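Local coordinates for glycerate dehydrogenase (Bacillus sp. 5mfcol3.1, PDB 6P2I), which reduces acyclic imino acids, made in situ by a partner oxidase, asymmetrically to amino acids, probably with NADPH as the hydride donor, at residues L42-A48 with I63-L69; N93-Y97 with K285-L290; I6-T10 with V50-S54; R229-E235 with D254-Y258. Where two conformers were deposited one is given. Numbering follows the deposited sequence.

Contact 1: residues L42-A48 with I63-L69; sequences LSSTDIA and ISRLKYL
This is the amino-terminal start of the two strands of a parallel beta-alpha-beta unit (47-50, 57-60, 68-71). I47 pairs with Y68 (CA-CA 4.7 Å), side chains on one face of the sheet, and A48 with L69 (CA-CA 4.8 Å) on the other. D46 O accepts from K67 N at 3.0 Å and, weakly, from Y68 N at 3.2 Å; A48 N then donates to Y68 O at 2.8 Å. Upstream, S64 N donates to S43 OG (3.2 Å), also bonded to I39 O, one turn back in helix 35-43. R65 sits at phi 69°, psi -48°, and its all-trans side chain runs out to D46 in a bidentate salt bridge: NE to OD1 and NH2 to OD2, both 3.0 Å. D46 OD2 also takes K2 N. T45 OG1 donates to I47 O at 2.8 Å and bonds T4 OG1. A48 CB packs 3.7 Å from both L66 CD1 and L69 CD1. A water joins D46 OD1 (2.5 Å) to R65 O (2.7 Å).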
loop_
_atom_site.group_PDB
_atom_site.type_symbol
_atom_site.label_atom_id
_atom_site.label_comp_id
_atom_site.label_asym_id
_atom_site.label_seq_id
_atom_site.Cartn_x
_atom_site.Cartn_y
_atom_site.Cartn_z
ATOM N N LEU A 42 0.341 41.123 -5.201
ATOM C CA LEU A 42 -1.023 40.966 -5.691
ATOM C C LEU A 42 -1.530 42.242 -6.353
ATOM O O LEU A 42 -2.293 42.171 -7.323
ATOM C CB LEU A 42 -1.946 40.548 -4.543
ATOM C CG LEU A 42 -1.696 39.106 -4.072
ATOM C CD1 LEU A 42 -2.274 38.879 -2.673
ATOM C CD2 LEU A 42 -2.248 38.075 -5.061
ATOM N N SER A 43 -1.117 43.403 -5.859
ATOM C CA SER A 43 -1.588 44.669 -6.407
ATOM C C SER A 43 -0.800 45.140 -7.625
ATOM O O SER A 43 -1.172 46.157 -8.228
ATOM C CB SER A 43 -1.541 45.758 -5.330
ATOM O OG SER A 43 -2.352 45.411 -4.223
ATOM N N SER A 44 0.261 44.430 -8.006
ATOM C CA SER A 44 1.098 44.821 -9.131
ATOM C C SER A 44 0.886 43.925 -10.344
ATOM O O SER A 44 1.686 43.957 -11.284
ATOM C CB SER A 44 2.567 44.821 -8.712
ATOM O OG SER A 44 2.769 45.694 -7.608
ATOM N N THR A 45 -0.183 43.134 -10.345
ATOM C CA THR A 45 -0.387 42.123 -11.362
ATOM C C THR A 45 -1.861 42.083 -11.744
ATOM O O THR A 45 -2.733 42.553 -11.007
ATOM C CB THR A 45 0.115 40.755 -10.862
ATOM O OG1 THR A 45 0.277 39.858 -11.967
ATOM C CG2 THR A 45 -0.846 40.137 -9.840
ATOM N N ASP A 46 -2.129 41.524 -12.920
ATOM C CA ASP A 46 -3.501 41.340 -13.360
ATOM C C ASP A 46 -4.011 39.938 -13.065
ATOM O O ASP A 46 -5.154 39.778 -12.621
ATOM C CB ASP A 46 -3.606 41.635 -14.854
ATOM C CG ASP A 46 -3.064 42.997 -15.202
ATOM O OD1 ASP A 46 -3.662 44.003 -14.755
ATOM O OD2 ASP A 46 -2.014 43.058 -15.879
ATOM N N ILE A 47 -3.173 38.924 -13.287
ATOM C CA ILE A 47 -3.424 37.552 -12.863
ATOM C C ILE A 47 -2.376 37.194 -11.823
ATOM O O ILE A 47 -1.194 37.515 -11.993
ATOM C CB ILE A 47 -3.361 36.568 -14.049
ATOM C CG1 ILE A 47 -4.387 36.952 -15.120
ATOM C CG2 ILE A 47 -3.544 35.130 -13.564
ATOM C CD1 ILE A 47 -4.268 36.115 -16.390
ATOM N N ALA A 48 -2.808 36.562 -10.732
ATOM C CA ALA A 48 -1.888 36.076 -9.712
ATOM C C ALA A 48 -2.046 34.571 -9.570
ATOM O O ALA A 48 -3.140 34.037 -9.751
ATOM C CB ALA A 48 -2.131 36.736 -8.354
ATOM N N ILE A 63 -5.922 45.448 -1.695
ATOM C CA ILE A 63 -5.452 45.058 -3.018
ATOM C C ILE A 63 -6.116 45.926 -4.078
ATOM O O ILE A 63 -7.303 46.259 -3.981
ATOM C CB ILE A 63 -5.733 43.562 -3.259
ATOM C CG1 ILE A 63 -4.824 42.712 -2.372
ATOM C CG2 ILE A 63 -5.550 43.188 -4.735
ATOM C CD1 ILE A 63 -5.100 41.227 -2.448
ATOM N N SER A 64 -5.344 46.297 -5.095
ATOM C CA SER A 64 -5.870 46.941 -6.286
ATOM C C SER A 64 -5.363 46.196 -7.514
ATOM O O SER A 64 -4.532 45.288 -7.416
ATOM C CB SER A 64 -5.472 48.429 -6.340
ATOM O OG SER A 64 -4.065 48.571 -6.435
ATOM N N ARG A 65 -5.919 46.572 -8.670
ATOM C CA ARG A 65 -5.540 46.081 -9.997
ATOM C C ARG A 65 -5.899 44.619 -10.245
ATOM O O ARG A 65 -6.476 44.297 -11.290
ATOM C CB ARG A 65 -4.044 46.289 -10.243
ATOM C CG ARG A 65 -3.584 45.758 -11.585
ATOM C CD ARG A 65 -2.131 46.099 -11.863
ATOM N NE ARG A 65 -1.653 45.484 -13.099
ATOM C CZ ARG A 65 -0.426 45.648 -13.583
ATOM N NH1 ARG A 65 0.447 46.406 -12.929
ATOM N NH2 ARG A 65 -0.068 45.059 -14.718
ATOM N N LEU A 66 -5.567 43.739 -9.299
ATOM C CA LEU A 66 -5.758 42.297 -9.470
ATOM C C LEU A 66 -7.170 41.957 -9.936
ATOM O O LEU A 66 -8.153 42.425 -9.364
ATOM C CB LEU A 66 -5.466 41.586 -8.143
ATOM C CG LEU A 66 -5.613 40.061 -8.149
ATOM C CD1 LEU A 66 -4.575 39.450 -9.076
ATOM C CD2 LEU A 66 -5.485 39.524 -6.735
ATOM N N LYS A 67 -7.271 41.103 -10.962
ATOM C CA LYS A 67 -8.572 40.671 -11.451
ATOM C C LYS A 67 -8.805 39.172 -11.358
ATOM O O LYS A 67 -9.968 38.754 -11.341
ATOM C CB LYS A 67 -8.775 41.100 -12.913
ATOM C CG LYS A 67 -8.939 42.611 -13.110
ATOM C CD LYS A 67 -10.047 43.162 -12.230
ATOM C CE LYS A 67 -11.407 42.630 -12.669
ATOM N NZ LYS A 67 -12.494 42.991 -11.715
ATOM N N TYR A 68 -7.752 38.360 -11.279
ATOM C CA TYR A 68 -7.885 36.909 -11.385
ATOM C C TYR A 68 -6.804 36.246 -10.548
ATOM O O TYR A 68 -5.612 36.537 -10.722
ATOM C CB TYR A 68 -7.786 36.468 -12.844
ATOM C CG TYR A 68 -8.049 34.987 -13.105
ATOM C CD1 TYR A 68 -9.002 34.269 -12.379
ATOM C CD2 TYR A 68 -7.354 34.324 -14.101
ATOM C CE1 TYR A 68 -9.231 32.899 -12.652
ATOM C CE2 TYR A 68 -7.579 32.996 -14.380
ATOM C CZ TYR A 68 -8.510 32.289 -13.663
ATOM O OH TYR A 68 -8.692 30.957 -13.986
ATOM N N LEU A 69 -7.228 35.376 -9.633
ATOM C CA LEU A 69 -6.332 34.626 -8.764
ATOM C C LEU A 69 -6.501 33.147 -9.050
ATOM O O LEU A 69 -7.631 32.646 -9.076
ATOM C CB LEU A 69 -6.629 34.907 -7.291
ATOM C CG LEU A 69 -5.808 34.128 -6.265
ATOM C CD1 LEU A 69 -4.346 34.524 -6.343
ATOM C CD2 LEU A 69 -6.343 34.369 -4.862
HETATM O O HOH W 1 -2.031 48.628 -8.027
HETATM O O HOH W 2 0.158 48.303 -10.525
HETATM O O HOH W 3 -6.080 44.112 -13.962
#

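Contact 2: residues N93-Y97 with K285-L290; sequences NCPQY and KNMYEL. With DAR (D-arginine), chain D.
One wall of the D-arginine pocket is built here, where the loop following strand 90-92 of the parallel sheet lies against helix 280-298. CA atoms come closest at C94 with E289 (5.5 Å) and Y97 with K285 (4.9 Å). E289 (chi1 -75°, chi2 trans) points its carboxylate into the turn of the loop: Q96 N donates to E289 OE2 at 2.8 Å, and weak bonds reach E289 OE1 from Q96 N (3.4 Å) and Y97 N (3.2 Å). C94 CB lies 3.2 Å from E289 OE1, and its SG reaches 4.4 Å from L290 CB. Y97, chi1 68°, packs its CB 3.4 Å from N286 N, with N286 OD1 over one face of the ring. N286, chi1 -160°, has ND2 held by I72 O, which leaves OD1 facing the ligand guanidinium. P95 of the same loop touches the bound NADP. K285 NZ and Q96 O share a water, 2.8 Å from each. DAR NH1 donates to N286 OD1 at 2.8 Å.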
loop_
_atom_site.group_PDB
_atom_site.type_symbol
_atom_site.label_atom_id
_atom_site.label_comp_id
_atom_site.label_asym_id
_atom_site.label_seq_id
_atom_site.Cartn_x
_atom_site.Cartn_y
_atom_site.Cartn_z
ATOM N N ASN A 93 -9.167 27.251 -9.147
ATOM C CA ASN A 93 -8.168 26.335 -8.620
ATOM C C ASN A 93 -7.660 25.443 -9.749
ATOM O O ASN A 93 -8.020 25.616 -10.917
ATOM C CB ASN A 93 -8.731 25.524 -7.444
ATOM C CG ASN A 93 -9.833 24.553 -7.850
ATOM O OD1 ASN A 93 -10.409 24.638 -8.938
ATOM N ND2 ASN A 93 -10.149 23.636 -6.948
ATOM N N CYS A 94 -6.801 24.490 -9.387
ATOM C CA CYS A 94 -6.392 23.419 -10.286
ATOM C C CYS A 94 -7.041 22.159 -9.735
ATOM O O CYS A 94 -6.605 21.633 -8.697
ATOM C CB CYS A 94 -4.867 23.282 -10.356
ATOM S SG CYS A 94 -4.099 24.784 -11.078
ATOM N N PRO A 95 -8.103 21.674 -10.359
ATOM C CA PRO A 95 -9.055 20.815 -9.645
ATOM C C PRO A 95 -8.787 19.324 -9.676
ATOM O O PRO A 95 -9.358 18.620 -8.842
ATOM C CB PRO A 95 -10.373 21.104 -10.366
ATOM C CG PRO A 95 -9.963 21.434 -11.762
ATOM C CD PRO A 95 -8.650 22.168 -11.638
ATOM N N GLN A 96 -8.018 18.813 -10.636
ATOM C CA GLN A 96 -7.937 17.356 -10.783
ATOM C C GLN A 96 -6.525 16.795 -10.870
ATOM O O GLN A 96 -6.372 15.569 -10.923
ATOM C CB GLN A 96 -8.727 16.903 -12.022
ATOM C CG GLN A 96 -10.162 17.385 -12.056
ATOM C CD GLN A 96 -11.025 16.611 -13.038
ATOM O OE1 GLN A 96 -10.701 15.480 -13.418
ATOM N NE2 GLN A 96 -12.140 17.209 -13.440
ATOM N N TYR A 97 -5.492 17.643 -10.866
ATOM C CA TYR A 97 -4.141 17.185 -11.169
ATOM C C TYR A 97 -3.692 16.036 -10.275
ATOM O O TYR A 97 -2.941 15.168 -10.728
ATOM C CB TYR A 97 -3.143 18.357 -11.047
ATOM C CG TYR A 97 -2.955 18.860 -9.628
ATOM C CD1 TYR A 97 -3.858 19.761 -9.053
ATOM C CD2 TYR A 97 -1.868 18.453 -8.865
ATOM C CE1 TYR A 97 -3.689 20.203 -7.745
ATOM C CE2 TYR A 97 -1.702 18.887 -7.560
ATOM C CZ TYR A 97 -2.612 19.757 -7.008
ATOM O OH TYR A 97 -2.431 20.188 -5.711
ATOM N N LYS A 285 0.329 17.403 -14.736
ATOM C CA LYS A 285 -1.063 17.804 -14.895
ATOM C C LYS A 285 -1.328 19.139 -14.220
ATOM O O LYS A 285 -2.132 19.938 -14.711
ATOM C CB LYS A 285 -1.994 16.738 -14.319
ATOM C CG LYS A 285 -2.213 15.560 -15.239
ATOM C CD LYS A 285 -2.952 14.442 -14.486
ATOM C CE LYS A 285 -3.634 13.470 -15.418
ATOM N NZ LYS A 285 -4.429 12.486 -14.623
ATOM N N ASN A 286 -0.669 19.386 -13.081
ATOM C CA ASN A 286 -0.823 20.654 -12.376
ATOM C C ASN A 286 -0.456 21.811 -13.293
ATOM O O ASN A 286 -1.143 22.843 -13.317
ATOM C CB ASN A 286 0.062 20.623 -11.122
ATOM C CG ASN A 286 -0.337 21.640 -10.040
ATOM O OD1 ASN A 286 0.294 21.677 -8.976
ATOM N ND2 ASN A 286 -1.353 22.465 -10.302
ATOM N N MET A 287 0.611 21.637 -14.078
ATOM C CA MET A 287 1.025 22.666 -15.030
ATOM C C MET A 287 0.009 22.815 -16.151
ATOM O O MET A 287 -0.289 23.940 -16.576
ATOM C CB MET A 287 2.401 22.325 -15.600
ATOM C CG MET A 287 3.512 22.220 -14.560
ATOM S SD MET A 287 3.797 23.763 -13.660
ATOM C CE MET A 287 2.864 23.510 -12.151
ATOM N N TYR A 288 -0.523 21.695 -16.653
ATOM C CA TYR A 288 -1.531 21.782 -17.707
ATOM C C TYR A 288 -2.762 22.535 -17.224
ATOM O O TYR A 288 -3.358 23.313 -17.982
ATOM C CB TYR A 288 -1.952 20.393 -18.191
ATOM C CG TYR A 288 -0.868 19.466 -18.708
ATOM C CD1 TYR A 288 0.304 19.945 -19.255
ATOM C CD2 TYR A 288 -1.053 18.082 -18.673
ATOM C CE1 TYR A 288 1.287 19.077 -19.741
ATOM C CE2 TYR A 288 -0.089 17.210 -19.145
ATOM C CZ TYR A 288 1.082 17.707 -19.680
ATOM O OH TYR A 288 2.037 16.824 -20.151
ATOM N N GLU A 289 -3.169 22.304 -15.969
ATOM C CA GLU A 289 -4.341 22.990 -15.422
ATOM C C GLU A 289 -4.071 24.473 -15.224
ATOM O O GLU A 289 -4.922 25.310 -15.540
ATOM C CB GLU A 289 -4.769 22.352 -14.099
ATOM C CG GLU A 289 -5.485 21.009 -14.309
ATOM C CD GLU A 289 -6.001 20.367 -13.025
ATOM O OE1 GLU A 289 -5.431 20.613 -11.946
ATOM O OE2 GLU A 289 -6.971 19.585 -13.114
ATOM N N LEU A 290 -2.896 24.810 -14.697
ATOM C CA LEU A 290 -2.519 26.213 -14.550
ATOM C C LEU A 290 -2.589 26.937 -15.889
ATOM O O LEU A 290 -3.128 28.049 -15.986
ATOM C CB LEU A 290 -1.108 26.295 -13.970
ATOM C CG LEU A 290 -0.461 27.673 -14.020
ATOM C CD1 LEU A 290 -1.246 28.664 -13.183
ATOM C CD2 LEU A 290 0.968 27.585 -13.558
HETATM N N DAR D . -3.117 20.780 -0.451
HETATM C CA DAR D . -3.111 19.970 -1.670
HETATM C CB DAR D . -1.682 19.721 -2.176
HETATM C CG DAR D . -0.941 21.001 -2.574
HETATM C CD DAR D . 0.277 20.703 -3.444
HETATM N NE DAR D . 0.980 21.870 -3.976
HETATM C CZ DAR D . 1.099 22.058 -5.294
HETATM N NH1 DAR D . 0.230 21.491 -6.137
HETATM N NH2 DAR D . 2.079 22.814 -5.789
HETATM C C DAR D . -4.008 20.590 -2.727
HETATM O O DAR D . -3.789 20.462 -3.948
HETATM O OXT DAR D . -4.986 21.224 -2.333
HETATM O O HOH W 4 -6.283 14.034 -13.287
#

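Contact 3: residues I6-T10 with V50-S54; sequences IDKPT and VEWTS. With DAR (D-arginine), chain D.
I6, just past strand 2-5, turns its side chain toward V50 at the end of strand 47-50, I6 CD1 lying 3.8 Å from V50 CG2. D7 is extended (phi -148°, psi 173°) with chi1 49°, so its carboxylate collects the donors of the turn after V50. E51 N bonds to D7 OD1 at 2.9 Å, while D7 OD2 takes W52 N at 2.8 Å and T53 OG1 at 2.7 Å. K8 contributes its carbonyl: W52 NE1 donates to K8 O at 2.7 Å, bringing the indole edge (chi1 -55°, chi2 96°) against the chain. W52 also meets F32 edge-to-face and packs on H130 of the second subunit. T10 binds both carboxylate oxygens of E51, T10 N to E51 OE2 at 3.0 Å and T10 OG1 to E51 OE1 at 2.6 Å. Held by T10 and, at OE2, by Y5, the extended E51 side chain (chi1 177°) receives DAR NH2 on OE1 at 2.9 Å. One loop thus presents E51 to the guanidinium of the bound D-arginine and the other orients it, at the carboxyl ends of neighbouring parallel strands, the usual place for a binding site in an alpha/beta fold.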
loop_
_atom_site.group_PDB
_atom_site.type_symbol
_atom_site.label_atom_id
_atom_site.label_comp_id
_atom_site.label_asym_id
_atom_site.label_seq_id
_atom_site.Cartn_x
_atom_site.Cartn_y
_atom_site.Cartn_z
ATOM N N ILE A 6 3.203 34.360 -7.010
ATOM C CA ILE A 6 3.625 35.252 -5.929
ATOM C C ILE A 6 4.460 34.585 -4.849
ATOM O O ILE A 6 5.001 35.290 -3.991
ATOM C CB ILE A 6 2.423 35.938 -5.251
ATOM C CG1 ILE A 6 1.605 34.934 -4.433
ATOM C CG2 ILE A 6 1.585 36.694 -6.285
ATOM C CD1 ILE A 6 0.579 35.611 -3.508
ATOM N N ASP A 7 4.585 33.255 -4.847
ATOM C CA ASP A 7 5.383 32.591 -3.824
ATOM C C ASP A 7 6.020 31.343 -4.428
ATOM O O ASP A 7 5.757 30.985 -5.575
ATOM C CB ASP A 7 4.560 32.279 -2.552
ATOM C CG ASP A 7 3.222 31.581 -2.841
ATOM O OD1 ASP A 7 3.037 31.045 -3.946
ATOM O OD2 ASP A 7 2.343 31.596 -1.944
ATOM N N LYS A 8 6.901 30.703 -3.652
ATOM C CA LYS A 8 7.864 29.731 -4.177
ATOM C C LYS A 8 7.196 28.504 -4.784
ATOM O O LYS A 8 6.576 27.711 -4.062
ATOM C CB LYS A 8 8.822 29.297 -3.063
ATOM C CG LYS A 8 9.950 28.390 -3.509
ATOM C CD LYS A 8 11.005 28.267 -2.418
ATOM C CE LYS A 8 10.550 27.341 -1.298
ATOM N NZ LYS A 8 11.020 25.933 -1.474
ATOM N N PRO A 9 7.303 28.297 -6.093
ATOM C CA PRO A 9 6.650 27.127 -6.691
ATOM C C PRO A 9 7.373 25.849 -6.308
ATOM O O PRO A 9 8.607 25.788 -6.301
ATOM C CB PRO A 9 6.741 27.377 -8.202
ATOM C CG PRO A 9 7.171 28.829 -8.350
ATOM C CD PRO A 9 7.929 29.171 -7.102
ATOM N N THR A 10 6.590 24.821 -5.991
ATOM C CA THR A 10 7.178 23.493 -5.876
ATOM C C THR A 10 7.725 23.040 -7.216
ATOM O O THR A 10 8.838 22.498 -7.298
ATOM C CB THR A 10 6.142 22.501 -5.376
ATOM O OG1 THR A 10 5.847 22.785 -4.006
ATOM C CG2 THR A 10 6.688 21.069 -5.518
ATOM N N VAL A 50 -0.953 31.485 -6.709
ATOM C CA VAL A 50 -0.546 31.370 -5.316
ATOM C C VAL A 50 -0.461 29.896 -4.935
ATOM O O VAL A 50 -1.262 29.074 -5.401
ATOM C CB VAL A 50 -1.512 32.140 -4.390
ATOM C CG1 VAL A 50 -2.928 31.556 -4.468
ATOM C CG2 VAL A 50 -0.997 32.151 -2.962
ATOM N N GLU A 51 0.531 29.560 -4.111
ATOM C CA GLU A 51 0.707 28.186 -3.630
ATOM C C GLU A 51 0.681 28.061 -2.116
ATOM O O GLU A 51 0.179 27.056 -1.586
ATOM C CB GLU A 51 2.027 27.598 -4.152
ATOM C CG GLU A 51 2.281 26.177 -3.617
ATOM C CD GLU A 51 3.360 25.412 -4.347
ATOM O OE1 GLU A 51 3.725 24.317 -3.860
ATOM O OE2 GLU A 51 3.840 25.878 -5.396
ATOM N N TRP A 52 1.203 29.059 -1.394
ATOM C CA TRP A 52 1.447 28.940 0.038
ATOM C C TRP A 52 0.812 30.032 0.873
ATOM O O TRP A 52 0.627 29.831 2.078
ATOM C CB TRP A 52 2.954 28.981 0.335
ATOM C CG TRP A 52 3.767 27.977 -0.403
ATOM C CD1 TRP A 52 4.453 28.163 -1.575
ATOM C CD2 TRP A 52 3.985 26.619 -0.018
ATOM N NE1 TRP A 52 5.095 26.997 -1.930
ATOM C CE2 TRP A 52 4.815 26.034 -0.993
ATOM C CE3 TRP A 52 3.551 25.838 1.062
ATOM C CZ2 TRP A 52 5.224 24.697 -0.925
ATOM C CZ3 TRP A 52 3.960 24.514 1.134
ATOM C CH2 TRP A 52 4.793 23.959 0.148
ATOM N N THR A 53 0.514 31.186 0.299
ATOM C CA THR A 53 0.296 32.385 1.085
ATOM C C THR A 53 -1.178 32.571 1.392
ATOM O O THR A 53 -2.010 32.593 0.481
ATOM C CB THR A 53 0.848 33.596 0.335
ATOM O OG1 THR A 53 2.241 33.379 0.106
ATOM C CG2 THR A 53 0.642 34.885 1.124
ATOM N N SER A 54 -1.488 32.731 2.675
ATOM C CA SER A 54 -2.842 33.078 3.076
ATOM C C SER A 54 -3.212 34.449 2.535
ATOM O O SER A 54 -2.424 35.397 2.614
ATOM C CB SER A 54 -2.959 33.063 4.597
ATOM O OG SER A 54 -2.942 31.729 5.070
HETATM N N DAR D . -3.117 20.780 -0.451
HETATM C CA DAR D . -3.111 19.970 -1.670
HETATM C CB DAR D . -1.682 19.721 -2.176
HETATM C CG DAR D . -0.941 21.001 -2.574
HETATM C CD DAR D . 0.277 20.703 -3.444
HETATM N NE DAR D . 0.980 21.870 -3.976
HETATM C CZ DAR D . 1.099 22.058 -5.294
HETATM N NH1 DAR D . 0.230 21.491 -6.137
HETATM N NH2 DAR D . 2.079 22.814 -5.789
HETATM C C DAR D . -4.008 20.590 -2.727
HETATM O O DAR D . -3.789 20.462 -3.948
HETATM O OXT DAR D . -4.986 21.224 -2.333
#

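Contact 4: residues R229-E235 with D254-Y258; sequences RGNLIDE and DLTYY
T256 and E235 bury the most surface here, D254 next. E235, first residue of helix 235-243, extends its side chain (chi1 -162°, chi2 175°) so that the carboxylate meets T256 twice: T256 N donates to OE1 of E235 at 2.8 Å, and T256 OG1, at chi1 68°, donates to OE2 of E235 at 2.8 Å. That OE2 also accepts from N261 ND2, while L255 CA sits 3.4 Å from E235 OE1. T256 CG2 rests 3.6 Å from G230 C. Both segments are loops leaving the carboxyl ends of neighbouring parallel strands, 223-226 and 249-252, in the Rossmann-type NAD-binding domain. In the first a 3-10 turn covers 230-232, and G230 comes within 4.4 Å of L255, CA to CA; a side chain on G230 would collide with T256 N. D254, chi1 -168°, takes the amide of G230 on OD2 at 2.8 Å. A water 2.7 Å from D254 OD2 accepts from R229 NH2 at 2.9 Å; R229, a pocket residue for D-arginine, is salt-bridged through NE to D77.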
loop_
_atom_site.group_PDB
_atom_site.type_symbol
_atom_site.label_atom_id
_atom_site.label_comp_id
_atom_site.label_asym_id
_atom_site.label_seq_id
_atom_site.Cartn_x
_atom_site.Cartn_y
_atom_site.Cartn_z
ATOM N N ARG A 229 -6.998 18.118 5.330
ATOM C CA ARG A 229 -6.491 18.935 6.425
ATOM C C ARG A 229 -6.632 18.208 7.757
ATOM O O ARG A 229 -7.611 17.496 7.995
ATOM C CB ARG A 229 -7.235 20.269 6.480
ATOM C CG ARG A 229 -6.799 21.264 5.417
ATOM C CD ARG A 229 -5.454 21.885 5.762
ATOM N NE ARG A 229 -5.339 23.253 5.264
ATOM C CZ ARG A 229 -4.407 24.110 5.660
ATOM N NH1 ARG A 229 -4.371 25.336 5.157
ATOM N NH2 ARG A 229 -3.505 23.734 6.557
ATOM N N GLY A 230 -5.634 18.386 8.629
ATOM C CA GLY A 230 -5.735 17.829 9.969
ATOM C C GLY A 230 -6.875 18.429 10.767
ATOM O O GLY A 230 -7.460 17.761 11.628
ATOM N N ASN A 231 -7.221 19.687 10.473
ATOM C CA ASN A 231 -8.281 20.424 11.149
ATOM C C ASN A 231 -9.670 19.841 10.936
ATOM O O ASN A 231 -10.614 20.294 11.594
ATOM C CB ASN A 231 -8.255 21.872 10.657
ATOM C CG ASN A 231 -6.845 22.389 10.488
ATOM O OD1 ASN A 231 -6.152 22.060 9.513
ATOM N ND2 ASN A 231 -6.395 23.182 11.454
ATOM N N LEU A 232 -9.826 18.876 10.027
ATOM C CA LEU A 232 -11.116 18.220 9.848
ATOM C C LEU A 232 -11.460 17.321 11.021
ATOM O O LEU A 232 -12.624 16.937 11.171
ATOM C CB LEU A 232 -11.114 17.387 8.562
ATOM C CG LEU A 232 -10.923 18.160 7.259
ATOM C CD1 LEU A 232 -10.800 17.203 6.116
ATOM C CD2 LEU A 232 -12.098 19.100 7.029
ATOM N N ILE A 233 -10.475 16.965 11.839
ATOM C CA ILE A 233 -10.637 16.009 12.929
ATOM C C ILE A 233 -10.412 16.727 14.249
ATOM O O ILE A 233 -9.570 17.629 14.334
ATOM C CB ILE A 233 -9.645 14.835 12.792
ATOM C CG1 ILE A 233 -9.706 14.239 11.382
ATOM C CG2 ILE A 233 -9.903 13.785 13.866
ATOM C CD1 ILE A 233 -8.692 13.125 11.145
ATOM N N ASP A 234 -11.168 16.332 15.277
ATOM C CA ASP A 234 -10.779 16.662 16.644
ATOM C C ASP A 234 -9.484 15.916 16.936
ATOM O O ASP A 234 -9.508 14.751 17.352
ATOM C CB ASP A 234 -11.880 16.288 17.641
ATOM C CG ASP A 234 -11.576 16.736 19.068
ATOM O OD1 ASP A 234 -10.391 16.782 19.473
ATOM O OD2 ASP A 234 -12.545 17.027 19.801
ATOM N N GLU A 235 -8.347 16.573 16.702
ATOM C CA GLU A 235 -7.072 15.864 16.718
ATOM C C GLU A 235 -6.706 15.376 18.111
ATOM O O GLU A 235 -6.081 14.316 18.247
ATOM C CB GLU A 235 -5.973 16.763 16.169
ATOM C CG GLU A 235 -4.739 16.017 15.745
ATOM C CD GLU A 235 -3.728 16.936 15.108
ATOM O OE1 GLU A 235 -3.666 16.952 13.861
ATOM O OE2 GLU A 235 -3.025 17.655 15.863
ATOM N N ASP A 254 -1.511 14.867 6.947
ATOM C CA ASP A 254 -1.461 16.200 7.534
ATOM C C ASP A 254 -1.773 16.087 9.017
ATOM O O ASP A 254 -2.505 15.193 9.443
ATOM C CB ASP A 254 -2.449 17.157 6.851
ATOM C CG ASP A 254 -2.214 18.616 7.233
ATOM O OD1 ASP A 254 -1.077 19.110 7.066
ATOM O OD2 ASP A 254 -3.163 19.287 7.693
ATOM N N LEU A 255 -1.181 16.981 9.802
ATOM C CA LEU A 255 -1.548 17.195 11.196
ATOM C C LEU A 255 -1.755 18.687 11.390
ATOM O O LEU A 255 -1.229 19.497 10.624
ATOM C CB LEU A 255 -0.475 16.707 12.176
ATOM C CG LEU A 255 -0.017 15.253 12.104
ATOM C CD1 LEU A 255 1.120 15.098 13.084
ATOM C CD2 LEU A 255 -1.151 14.326 12.451
ATOM N N THR A 256 -2.510 19.059 12.433
ATOM C CA THR A 256 -2.722 20.492 12.662
ATOM C C THR A 256 -1.420 21.200 13.027
ATOM O O THR A 256 -1.273 22.402 12.771
ATOM C CB THR A 256 -3.778 20.732 13.747
ATOM O OG1 THR A 256 -3.285 20.300 15.021
ATOM C CG2 THR A 256 -5.068 20.000 13.421
ATOM N N TYR A 257 -0.478 20.480 13.631
ATOM C CA TYR A 257 0.880 20.948 13.863
ATOM C C TYR A 257 1.754 19.721 14.069
ATOM O O TYR A 257 1.253 18.626 14.330
ATOM C CB TYR A 257 0.966 21.898 15.069
ATOM C CG TYR A 257 0.712 21.233 16.405
ATOM C CD1 TYR A 257 -0.582 20.968 16.834
ATOM C CD2 TYR A 257 1.766 20.873 17.237
ATOM C CE1 TYR A 257 -0.821 20.359 18.055
ATOM C CE2 TYR A 257 1.538 20.272 18.464
ATOM C CZ TYR A 257 0.243 20.013 18.864
ATOM O OH TYR A 257 0.011 19.413 20.079
ATOM N N TYR A 258 3.070 19.908 13.950
ATOM C CA TYR A 258 3.998 18.785 14.008
ATOM C C TYR A 258 4.914 18.833 15.226
ATOM O O TYR A 258 4.945 17.871 15.994
ATOM C CB TYR A 258 4.818 18.711 12.714
ATOM C CG TYR A 258 4.012 18.132 11.582
ATOM C CD1 TYR A 258 3.107 18.923 10.885
ATOM C CD2 TYR A 258 4.133 16.791 11.224
ATOM C CE1 TYR A 258 2.350 18.410 9.864
ATOM C CE2 TYR A 258 3.374 16.258 10.197
ATOM C CZ TYR A 258 2.487 17.074 9.519
ATOM O OH TYR A 258 1.727 16.560 8.496
HETATM O O HOH W 5 -3.308 21.840 8.686
#

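How the contacts relate
Contacts 1 and 3 interleave along the chain and belong to one five-stranded parallel sheet. Contact 1 joins strands 47-50 and 68-71 at their starts, contact 3 the loops after strands 2-5 and 47-50; their centres are 15 Å apart, and L69 CD1 packs on V50 CG1 at 3.8 Å. Contact 2 brings helix 280-298 back to the loop after strand 90-92. Along the chain contact 4 is nested inside the loop closed by contact 2, in the seven-stranded sheet of the NAD-binding domain, their centres about 25 Å apart. Contacts 2 and 3 hold the D-arginine guanidinium; contact 4 brings R229, a pocket residue whose side chain is about 7 Å from the ligand, consistent with a site between the two domains.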